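Local coordinates for cyclase (Uncultured organism, PDB 5IBZ) that is a cyclase of the pfam04199 family that may act as an arylformamidase, at the interface of chains A and B. Coordinates in Å, arbitrary orientation; residue numbers count along the deposited sequence, not the author numbering. Chains: chain A/B, Uncharacterized protein.

The interface of chains A and B. Residues chain A 69, 107-109, 119, 313-314; chain B 100-103.
B:Asp102 reaches across to A:Gln109, and its neighbour B:Asp101 to A:Arg69, the two carboxylates leaving the start of strand 101-107 in different directions. B:Asp102 takes the cramped position between its own backbone N and carbonyl carbon (chi1 52°), which brings OD1 to the side-chain amide of A:Gln109, NE2 to OD1 2.9 Å, the two planes nearly coplanar. OD2 accepts the backbone N of A:Val313, and A:Leu108 CD1 and A:Val313 CG2 pack against the carboxylate. Bent at chi2 (73°), A:Gln109 also turns OE1 back to receive the backbone N of B:Asp102 on an in-plane lone pair at 3.0 Å, gripping backbone and side chain of one residue.

A:Arg69 meets B:Asp101 side-on, the planes turned 42° apart: NE comes to OD2 from above the carboxylate plane at 2.8 Å in a salt bridge, while NH2 bonds OD1 on its syn lone pair at 3.0 Å. CB of A:Gln109 lies over the guanidinium face and helps hold it. A leucine in place of A:Arg69 would probably leave the B:Asp101 carboxylate without its countercharge and freer to turn.

A:His119 ND1 donates to the carbonyl O of B:Ala100 at 2.7 Å, with its ring edge towards B:Asp101 OD1. Farther along, A:Pro107 CA sits over one face of the B:Tyr103 ring, 3.7 Å from its centroid and offset toward the rim, the two residues themselves forming an antiparallel bridge. Repeated by two-fold symmetry, the patch probably helps hold the two chains together. Because A:Arg69 and A:His119 also line the acetylphosphate pocket, the partner strand probably helps position that site.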
loop_
_atom_site.group_PDB
_atom_site.type_symbol
_atom_site.label_atom_id
_atom_site.label_comp_id
_atom_site.label_asym_id
_atom_site.label_seq_id
_atom_site.Cartn_x
_atom_site.Cartn_y
_atom_site.Cartn_z
ATOM N N ARG A 69 -9.282 -0.720 11.189
ATOM C CA ARG A 69 -8.912 -0.051 9.952
ATOM C C ARG A 69 -7.721 0.878 10.171
ATOM O O ARG A 69 -7.601 1.521 11.221
ATOM C CB ARG A 69 -10.092 0.737 9.378
ATOM C CG ARG A 69 -11.244 -0.132 8.899
ATOM C CD ARG A 69 -12.469 0.695 8.624
ATOM N NE ARG A 69 -13.592 -0.174 8.293
ATOM C CZ ARG A 69 -14.866 0.133 8.504
ATOM N NH1 ARG A 69 -15.194 1.297 9.055
ATOM N NH2 ARG A 69 -15.806 -0.741 8.173
ATOM N N PRO A 107 -7.803 2.477 3.533
ATOM C CA PRO A 107 -9.058 1.750 3.484
ATOM C C PRO A 107 -10.070 2.571 2.716
ATOM O O PRO A 107 -10.104 3.799 2.864
ATOM C CB PRO A 107 -9.472 1.618 4.956
ATOM C CG PRO A 107 -8.324 2.146 5.769
ATOM C CD PRO A 107 -7.572 3.069 4.862
ATOM N N LEU A 108 -10.899 1.923 1.921
ATOM C CA LEU A 108 -11.951 2.654 1.238
ATOM C C LEU A 108 -13.016 3.092 2.242
ATOM O O LEU A 108 -13.788 4.009 1.955
ATOM C CB LEU A 108 -12.530 1.815 0.092
ATOM C CG LEU A 108 -11.524 1.526 -1.013
ATOM C CD1 LEU A 108 -12.224 0.784 -2.117
ATOM C CD2 LEU A 108 -10.898 2.778 -1.583
ATOM N N GLN A 109 -13.012 2.481 3.430
ATOM C CA GLN A 109 -13.838 2.908 4.549
ATOM C C GLN A 109 -13.006 3.707 5.557
ATOM O O GLN A 109 -13.346 3.761 6.734
ATOM C CB GLN A 109 -14.488 1.682 5.251
ATOM C CG GLN A 109 -15.453 0.840 4.408
ATOM C CD GLN A 109 -14.766 -0.016 3.355
ATOM O OE1 GLN A 109 -13.852 -0.776 3.670
ATOM N NE2 GLN A 109 -15.156 0.166 2.094
ATOM N N HIS A 119 -21.376 -3.722 1.249
ATOM C CA HIS A 119 -20.555 -3.540 2.447
ATOM C C HIS A 119 -21.086 -4.303 3.656
ATOM O O HIS A 119 -20.316 -4.659 4.548
ATOM C CB HIS A 119 -20.436 -2.057 2.794
ATOM C CG HIS A 119 -19.778 -1.791 4.112
ATOM N ND1 HIS A 119 -18.498 -2.212 4.416
ATOM C CD2 HIS A 119 -20.218 -1.118 5.202
ATOM C CE1 HIS A 119 -18.190 -1.830 5.641
ATOM N NE2 HIS A 119 -19.206 -1.146 6.132
ATOM N N VAL A 313 -16.532 -2.060 -2.292
ATOM C CA VAL A 313 -17.722 -2.082 -1.443
ATOM C C VAL A 313 -17.955 -0.735 -0.764
ATOM O O VAL A 313 -18.766 -0.610 0.153
ATOM C CB VAL A 313 -17.636 -3.231 -0.414
ATOM C CG1 VAL A 313 -17.516 -4.553 -1.144
ATOM C CG2 VAL A 313 -16.471 -3.058 0.572
ATOM N N GLY A 314 -17.284 0.291 -1.278
ATOM C CA GLY A 314 -17.473 1.648 -0.812
ATOM C C GLY A 314 -16.497 2.547 -1.531
ATOM O O GLY A 314 -15.739 2.077 -2.370
ATOM N N ALA B 100 -18.120 -6.550 4.477
ATOM C CA ALA B 100 -16.970 -6.596 3.572
ATOM C C ALA B 100 -16.262 -5.241 3.637
ATOM O O ALA B 100 -16.906 -4.212 3.623
ATOM C CB ALA B 100 -17.409 -6.919 2.145
ATOM N N ASP B 101 -14.938 -5.268 3.727
ATOM C CA ASP B 101 -14.096 -4.070 3.826
ATOM C C ASP B 101 -13.000 -4.167 2.773
ATOM O O ASP B 101 -12.553 -5.266 2.459
ATOM C CB ASP B 101 -13.408 -3.958 5.203
ATOM C CG ASP B 101 -14.170 -3.157 6.234
ATOM O OD1 ASP B 101 -15.371 -2.867 6.059
ATOM O OD2 ASP B 101 -13.507 -2.829 7.266
ATOM N N ASP B 102 -12.537 -3.033 2.268
ATOM C CA ASP B 102 -11.462 -3.060 1.275
ATOM C C ASP B 102 -10.513 -1.870 1.320
ATOM O O ASP B 102 -10.713 -0.921 2.081
ATOM C CB ASP B 102 -12.038 -3.244 -0.142
ATOM C CG ASP B 102 -13.142 -2.265 -0.513
ATOM O OD1 ASP B 102 -13.534 -1.409 0.304
ATOM O OD2 ASP B 102 -13.620 -2.375 -1.665
ATOM N N TYR B 103 -9.465 -1.965 0.501
ATOM C CA TYR B 103 -8.305 -1.077 0.520
ATOM C C TYR B 103 -7.889 -0.747 -0.898
ATOM O O TYR B 103 -8.152 -1.519 -1.817
ATOM C CB TYR B 103 -7.115 -1.728 1.249
ATOM C CG TYR B 103 -7.181 -1.602 2.746
ATOM C CD1 TYR B 103 -8.015 -2.411 3.506
ATOM C CD2 TYR B 103 -6.401 -0.670 3.411
ATOM C CE1 TYR B 103 -8.089 -2.261 4.872
ATOM C CE2 TYR B 103 -6.460 -0.537 4.767
ATOM C CZ TYR B 103 -7.310 -1.317 5.491
ATOM O OH TYR B 103 -7.328 -1.140 6.856
HETATM O O HOH W 1 -11.671 -0.565 4.848
#